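Local structure of RNA polymerase II subunit A C-terminal domain phosphatase SSU72 (Homo sapiens, 4H3K) at residues T80-Q83 with M84-L88; E132-V135 with Y136-V140; Q162-H165 with E166-T169. The protein removes phosphate from phosphoserine and phosphothreonine in the C-terminal domain of RNA polymerase II and takes part in RNA processing, transcription termination and pre-mRNA polyadenylation. The protein carries 1 engineered substitution. All blocks are in the same frame, centred on the assembly; numbering follows the deposited sequence.

Contact 1: T80-Q83 with M84-L88; sequences TYDQ and MYNDL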
# COMPACT_ATOMS: atom_id res chain seq x y z
N THR B 80 12.74 3.60 -28.12
CA THR B 80 13.93 4.04 -27.39
C THR B 80 14.15 5.56 -27.50
O THR B 80 13.75 6.19 -28.50
CB THR B 80 15.12 3.19 -27.97
OG1 THR B 80 15.48 2.18 -27.02
CG2 THR B 80 16.31 3.98 -28.32
N TYR B 81 14.72 6.17 -26.46
CA TYR B 81 15.08 7.60 -26.53
C TYR B 81 16.01 7.87 -27.72
O TYR B 81 15.90 8.89 -28.41
CB TYR B 81 15.76 8.07 -25.25
CG TYR B 81 14.88 8.05 -24.00
CD1 TYR B 81 13.77 8.89 -23.89
CD2 TYR B 81 15.19 7.22 -22.92
CE1 TYR B 81 12.96 8.89 -22.72
CE2 TYR B 81 14.40 7.21 -21.75
CZ TYR B 81 13.29 8.04 -21.66
OH TYR B 81 12.54 8.03 -20.51
N ASP B 82 16.93 6.94 -27.93
CA ASP B 82 17.86 6.99 -29.06
C ASP B 82 17.13 6.94 -30.41
O ASP B 82 17.47 7.69 -31.32
CB ASP B 82 18.88 5.86 -28.94
CG ASP B 82 20.04 6.02 -29.86
OD1 ASP B 82 20.84 6.95 -29.63
OD2 ASP B 82 20.13 5.24 -30.83
N GLN B 83 16.13 6.08 -30.54
CA GLN B 83 15.32 6.06 -31.77
C GLN B 83 14.61 7.39 -31.98
O GLN B 83 14.60 7.92 -33.09
CB GLN B 83 14.35 4.87 -31.81
CG GLN B 83 15.06 3.53 -31.90
CD GLN B 83 14.15 2.34 -31.66
OE1 GLN B 83 13.42 2.28 -30.68
NE2 GLN B 83 14.21 1.36 -32.55
N MET B 84 14.08 7.98 -30.91
CA MET B 84 13.42 9.30 -30.99
C MET B 84 14.40 10.38 -31.40
O MET B 84 14.07 11.27 -32.21
CB MET B 84 12.76 9.68 -29.66
CG MET B 84 11.55 8.86 -29.32
SD MET B 84 11.04 9.17 -27.62
CE MET B 84 10.31 7.57 -27.25
N TYR B 85 15.60 10.31 -30.83
CA TYR B 85 16.68 11.23 -31.14
C TYR B 85 16.96 11.20 -32.64
O TYR B 85 16.94 12.25 -33.30
CB TYR B 85 17.93 10.86 -30.35
CG TYR B 85 19.07 11.84 -30.49
CD1 TYR B 85 19.95 11.78 -31.57
CD2 TYR B 85 19.27 12.84 -29.53
CE1 TYR B 85 21.00 12.68 -31.69
CE2 TYR B 85 20.31 13.75 -29.65
CZ TYR B 85 21.17 13.66 -30.73
OH TYR B 85 22.20 14.56 -30.84
N ASN B 86 17.19 10.01 -33.18
CA ASN B 86 17.55 9.85 -34.60
C ASN B 86 16.40 10.22 -35.53
O ASN B 86 16.62 10.85 -36.55
CB ASN B 86 18.03 8.44 -34.89
CG ASN B 86 19.29 8.10 -34.14
OD1 ASN B 86 20.19 8.92 -34.01
ND2 ASN B 86 19.36 6.88 -33.62
N ASP B 87 15.19 9.84 -35.16
CA ASP B 87 13.99 10.28 -35.87
C ASP B 87 13.91 11.81 -35.93
O ASP B 87 13.69 12.38 -37.00
CB ASP B 87 12.74 9.68 -35.23
CG ASP B 87 11.46 10.09 -35.95
OD1 ASP B 87 11.28 9.70 -37.12
OD2 ASP B 87 10.63 10.80 -35.35
N LEU B 88 14.09 12.47 -34.79
CA LEU B 88 14.03 13.94 -34.76
C LEU B 88 15.24 14.62 -35.44
O LEU B 88 15.11 15.73 -35.97
CB LEU B 88 13.82 14.44 -33.33
CG LEU B 88 12.40 14.80 -32.85
CD1 LEU B 88 11.26 14.21 -33.69
CD2 LEU B 88 12.20 14.47 -31.38
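Met84 closes the first turn of helix 81-98 on Thr80: its backbone N bonds to Thr80 O at 3.0 Å. The thioether chain then runs back alongside the same carbonyl, CG lying 3.6 Å from Thr80 O. With CG anti to its own carbonyl carbon (chi1 -70°) and the rest extended, the methionine reaches toward the start of the helix, and its side chain touches Tyr75, Leu105 and Gln36.

Gln83 also folds back. Its OE1 takes the N-H of Thr80 at 3.0 Å, a nearly straight bond lying in the carbonyl plane and using a lone pair, while its backbone O accepts from Asp87 N at 2.9 Å.

Asp82 and Asn86 meet one turn apart on a more polar side of the helix. Their carboxylate and amide planes stand 88° apart, and Asn86 ND2 makes a weak, bent bond to Asp82 OD2 at 3.3 Å. The firmer link between the two is the backbone bond from Asn86 N to Asp82 O.

Thr80 OG1 accepts no capping bond and instead has a weak bond to Pro113 O. The arrangement is thus one half of a capping box, the N3 glutamine returning to the N-cap N-H at a helix N-terminus.

Contact 2: E132-V135 with Y136-V140; sequences EERV and YDQVV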
# COMPACT_ATOMS: atom_id res chain seq x y z
N GLU B 132 1.22 16.21 -12.48
CA GLU B 132 -0.02 16.91 -12.75
C GLU B 132 -1.21 16.06 -12.38
O GLU B 132 -1.12 14.83 -12.32
CB GLU B 132 -0.16 17.40 -14.22
CG GLU B 132 -0.36 16.32 -15.24
CD GLU B 132 -0.61 16.92 -16.63
OE1 GLU B 132 0.37 17.28 -17.29
OE2 GLU B 132 -1.78 17.06 -17.02
N GLU B 133 -2.33 16.73 -12.11
CA GLU B 133 -3.47 16.04 -11.51
C GLU B 133 -4.01 14.87 -12.37
O GLU B 133 -4.43 13.84 -11.83
CB GLU B 133 -4.58 17.04 -11.19
CG GLU B 133 -5.68 16.42 -10.40
CD GLU B 133 -6.77 17.40 -10.03
OE1 GLU B 133 -6.55 18.60 -10.21
OE2 GLU B 133 -7.85 16.97 -9.57
N ARG B 134 -3.99 15.03 -13.69
CA ARG B 134 -4.42 13.93 -14.58
C ARG B 134 -3.55 12.67 -14.38
O ARG B 134 -4.03 11.55 -14.49
CB ARG B 134 -4.31 14.41 -16.05
CG ARG B 134 -4.83 13.46 -17.13
CD ARG B 134 -4.09 13.69 -18.51
NE ARG B 134 -2.73 13.10 -18.48
CZ ARG B 134 -2.32 12.05 -19.21
NH1 ARG B 134 -3.12 11.47 -20.10
NH2 ARG B 134 -1.09 11.58 -19.05
N VAL B 135 -2.25 12.87 -14.16
CA VAL B 135 -1.31 11.78 -13.96
C VAL B 135 -1.57 11.16 -12.57
O VAL B 135 -1.60 9.93 -12.42
CB VAL B 135 0.15 12.27 -14.06
CG1 VAL B 135 1.14 11.22 -13.56
CG2 VAL B 135 0.47 12.68 -15.50
N TYR B 136 -1.79 12.02 -11.57
CA TYR B 136 -2.23 11.57 -10.22
C TYR B 136 -3.48 10.65 -10.33
O TYR B 136 -3.53 9.57 -9.73
CB TYR B 136 -2.54 12.81 -9.41
CG TYR B 136 -3.03 12.63 -7.99
CD1 TYR B 136 -2.13 12.53 -6.92
CD2 TYR B 136 -4.40 12.61 -7.70
CE1 TYR B 136 -2.57 12.43 -5.60
CE2 TYR B 136 -4.86 12.53 -6.37
CZ TYR B 136 -3.94 12.42 -5.34
OH TYR B 136 -4.39 12.34 -4.06
N ASP B 137 -4.49 11.10 -11.06
CA ASP B 137 -5.72 10.31 -11.25
C ASP B 137 -5.42 8.94 -11.87
O ASP B 137 -5.99 7.93 -11.48
CB ASP B 137 -6.74 11.03 -12.14
CG ASP B 137 -7.36 12.22 -11.47
OD1 ASP B 137 -7.34 12.30 -10.21
OD2 ASP B 137 -7.84 13.10 -12.21
N GLN B 138 -4.50 8.91 -12.82
CA GLN B 138 -4.17 7.67 -13.52
C GLN B 138 -3.40 6.72 -12.60
O GLN B 138 -3.66 5.51 -12.57
CB GLN B 138 -3.38 7.98 -14.81
CG GLN B 138 -4.32 8.56 -15.90
CD GLN B 138 -3.62 8.99 -17.18
OE1 GLN B 138 -2.57 9.66 -17.17
NE2 GLN B 138 -4.22 8.61 -18.30
N VAL B 139 -2.46 7.28 -11.85
CA VAL B 139 -1.71 6.47 -10.91
C VAL B 139 -2.67 5.85 -9.88
O VAL B 139 -2.61 4.65 -9.59
CB VAL B 139 -0.64 7.32 -10.14
CG1 VAL B 139 -0.21 6.60 -8.87
CG2 VAL B 139 0.57 7.62 -11.09
N VAL B 140 -3.57 6.67 -9.33
CA VAL B 140 -4.53 6.18 -8.34
C VAL B 140 -5.50 5.13 -8.91
O VAL B 140 -5.74 4.09 -8.28
CB VAL B 140 -5.28 7.34 -7.66
CG1 VAL B 140 -6.43 6.82 -6.78
CG2 VAL B 140 -4.29 8.15 -6.80
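Tyr136 starts the second turn of helix 133-145, its N bonded to Glu132 O at 3.0 Å and its CB pressed against Glu133 O at 3.2 Å. Placing CG opposite the backbone N (chi1 179°) leads the ring away from the helix, and it packs on Thr130, Val156, Asn158 and Leu208 of the sheet.

Asp137 keeps its carboxylate close above the preceding turn, with CG 3.4 Å from Glu133 O, the carbonyl that its own N also binds. Its OD2 comes to 4.7 Å from Glu133 OE2, an approach of like charges. The chain of another protein probably eases it: a basic side chain of that chain forms a salt bridge with Glu133 OE2, and one also with Asp137 OD1.

The helix is the crossover of a beta-alpha-beta unit, leaving parallel strand 127-130 and leading to strand 153-159. Val135, Tyr136 and Val139 touch the sheet, Thr130 among other residues, while Arg134 and Gln138 lie on a more exposed side.

On that side, the amide of Gln138 is turned 69° from the guanidinium plane of Arg134, with OE1 over one face, offset toward the rim, 3.1 Å from Arg134 NH2. From above the plane the angle to the N-H groups is poor, so the approach is not a hydrogen bond and is probably electrostatic; OE1 has its bond from Thr58 OG1. The bend of the arginine chain at chi3 (76°) carries the guanidinium forward to this place.

Val139 returns to the sheet side, bonding through its N to Val135 O. Its CG2 meets Val135 CG1 at 4.4 Å, and both valines rest on Thr130.

Contact 3: Q162-H165 with E166-T169; sequences QDNH and EEAT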
# COMPACT_ATOMS: atom_id res chain seq x y z
N GLN B 162 4.10 22.48 -15.06
CA GLN B 162 3.91 22.68 -16.50
C GLN B 162 4.95 21.92 -17.32
O GLN B 162 6.13 21.83 -16.94
CB GLN B 162 3.94 24.18 -16.84
CG GLN B 162 2.71 24.93 -16.34
CD GLN B 162 2.51 26.28 -17.03
OE1 GLN B 162 3.47 27.04 -17.24
NE2 GLN B 162 1.25 26.59 -17.35
N ASP B 163 4.51 21.40 -18.45
CA ASP B 163 5.38 20.59 -19.27
C ASP B 163 6.25 21.45 -20.20
O ASP B 163 6.01 21.50 -21.41
CB ASP B 163 4.58 19.55 -20.05
CG ASP B 163 5.47 18.52 -20.72
OD1 ASP B 163 6.72 18.68 -20.73
OD2 ASP B 163 4.93 17.56 -21.26
N ASN B 164 7.24 22.14 -19.64
CA ASN B 164 8.31 22.78 -20.44
C ASN B 164 9.60 22.64 -19.64
O ASN B 164 9.54 22.30 -18.45
CB ASN B 164 7.98 24.25 -20.76
CG ASN B 164 7.82 25.10 -19.50
OD1 ASN B 164 8.77 25.28 -18.73
ND2 ASN B 164 6.62 25.65 -19.31
N HIS B 165 10.76 22.88 -20.27
CA HIS B 165 12.04 22.57 -19.63
C HIS B 165 12.27 23.37 -18.34
O HIS B 165 12.75 22.82 -17.36
CB HIS B 165 13.24 22.72 -20.59
CG HIS B 165 13.20 21.77 -21.74
ND1 HIS B 165 13.47 22.16 -23.04
CD2 HIS B 165 12.88 20.45 -21.80
CE1 HIS B 165 13.33 21.12 -23.85
NE2 HIS B 165 12.96 20.07 -23.12
N GLU B 166 11.92 24.64 -18.36
CA GLU B 166 12.16 25.50 -17.22
C GLU B 166 11.33 25.11 -15.99
O GLU B 166 11.89 25.00 -14.89
CB GLU B 166 11.91 26.96 -17.60
CG GLU B 166 11.85 27.88 -16.40
CD GLU B 166 10.75 28.92 -16.50
OE1 GLU B 166 9.86 28.77 -17.38
OE2 GLU B 166 10.80 29.89 -15.69
N GLU B 167 10.02 24.90 -16.17
CA GLU B 167 9.14 24.46 -15.09
C GLU B 167 9.50 23.05 -14.63
O GLU B 167 9.43 22.77 -13.45
CB GLU B 167 7.65 24.54 -15.49
CG GLU B 167 7.10 25.98 -15.64
CD GLU B 167 7.18 26.79 -14.35
OE1 GLU B 167 6.71 26.30 -13.30
OE2 GLU B 167 7.72 27.92 -14.36
N ALA B 168 9.91 22.19 -15.57
CA ALA B 168 10.40 20.86 -15.21
C ALA B 168 11.57 20.93 -14.23
O ALA B 168 11.61 20.18 -13.25
CB ALA B 168 10.81 20.10 -16.43
N THR B 169 12.52 21.82 -14.51
CA THR B 169 13.72 21.99 -13.67
C THR B 169 13.33 22.51 -12.30
O THR B 169 13.81 22.02 -11.27
CB THR B 169 14.78 22.90 -14.38
OG1 THR B 169 15.14 22.30 -15.63
CG2 THR B 169 16.07 23.05 -13.55
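Asn164 OD1 receives the N-H of Glu167 at 2.9 Å in an almost straight bond, taking up a donor that has no preceding turn to serve it. A chi1 of 61° sets the amide between the backbone N and the carbonyl carbon, which swings OD1 over the start of helix 165-184; the donor is tilted 27° from the carbonyl plane.

The backbone O of Asn164 accepts from Ala168 N at 2.9 Å, the first i to i+4 bond of the helix. Next along, His165 O is gripped twice: Thr169 N and Thr169 OG1 each lie 3.0 Å from His165 O and approach from opposite faces of its plane. The threonine hydroxyl is thereby satisfied within the helix.

Before the cap, Asp163 centres an inverse gamma turn that gives Asn164 N a weak bond to Gln162 O. Gln162 N, by contrast, is buried without a partner. Gln162 and Glu167 run side by side, Gln162 CB touching Glu167 CG at 3.8 Å. The glutamate methylenes also lie beside the asparagine amide, and the methyl of Ala168 touches Asn37 and Arg38.

The whole is an asparagine N-cap whose side chain serves the N3 amide, at the start of a long helix.

In the fold
All three contacts are first turns of helices: in chain order, contact 1 of 81-98, contact 2 of 133-145 and contact 3 of 165-184. Contacts 2 and 3 follow neighbouring parallel strands, 127-130 and 153-159, of the five-stranded sheet; their centres lie 18 Å apart, their nearest atoms about 6 Å. Both thus border the same end of these strands and adjoin Arg38, Glu132 by a salt bridge and Asp163 by a long, weak ion pair, near a phosphate ion that probably comes from the crystallisation liquor but may mark a pocket. Contact 1 belongs to a separate part with helix 101-109, its centre 27 Å from that of contact 2 and 21 Å from that of contact 3.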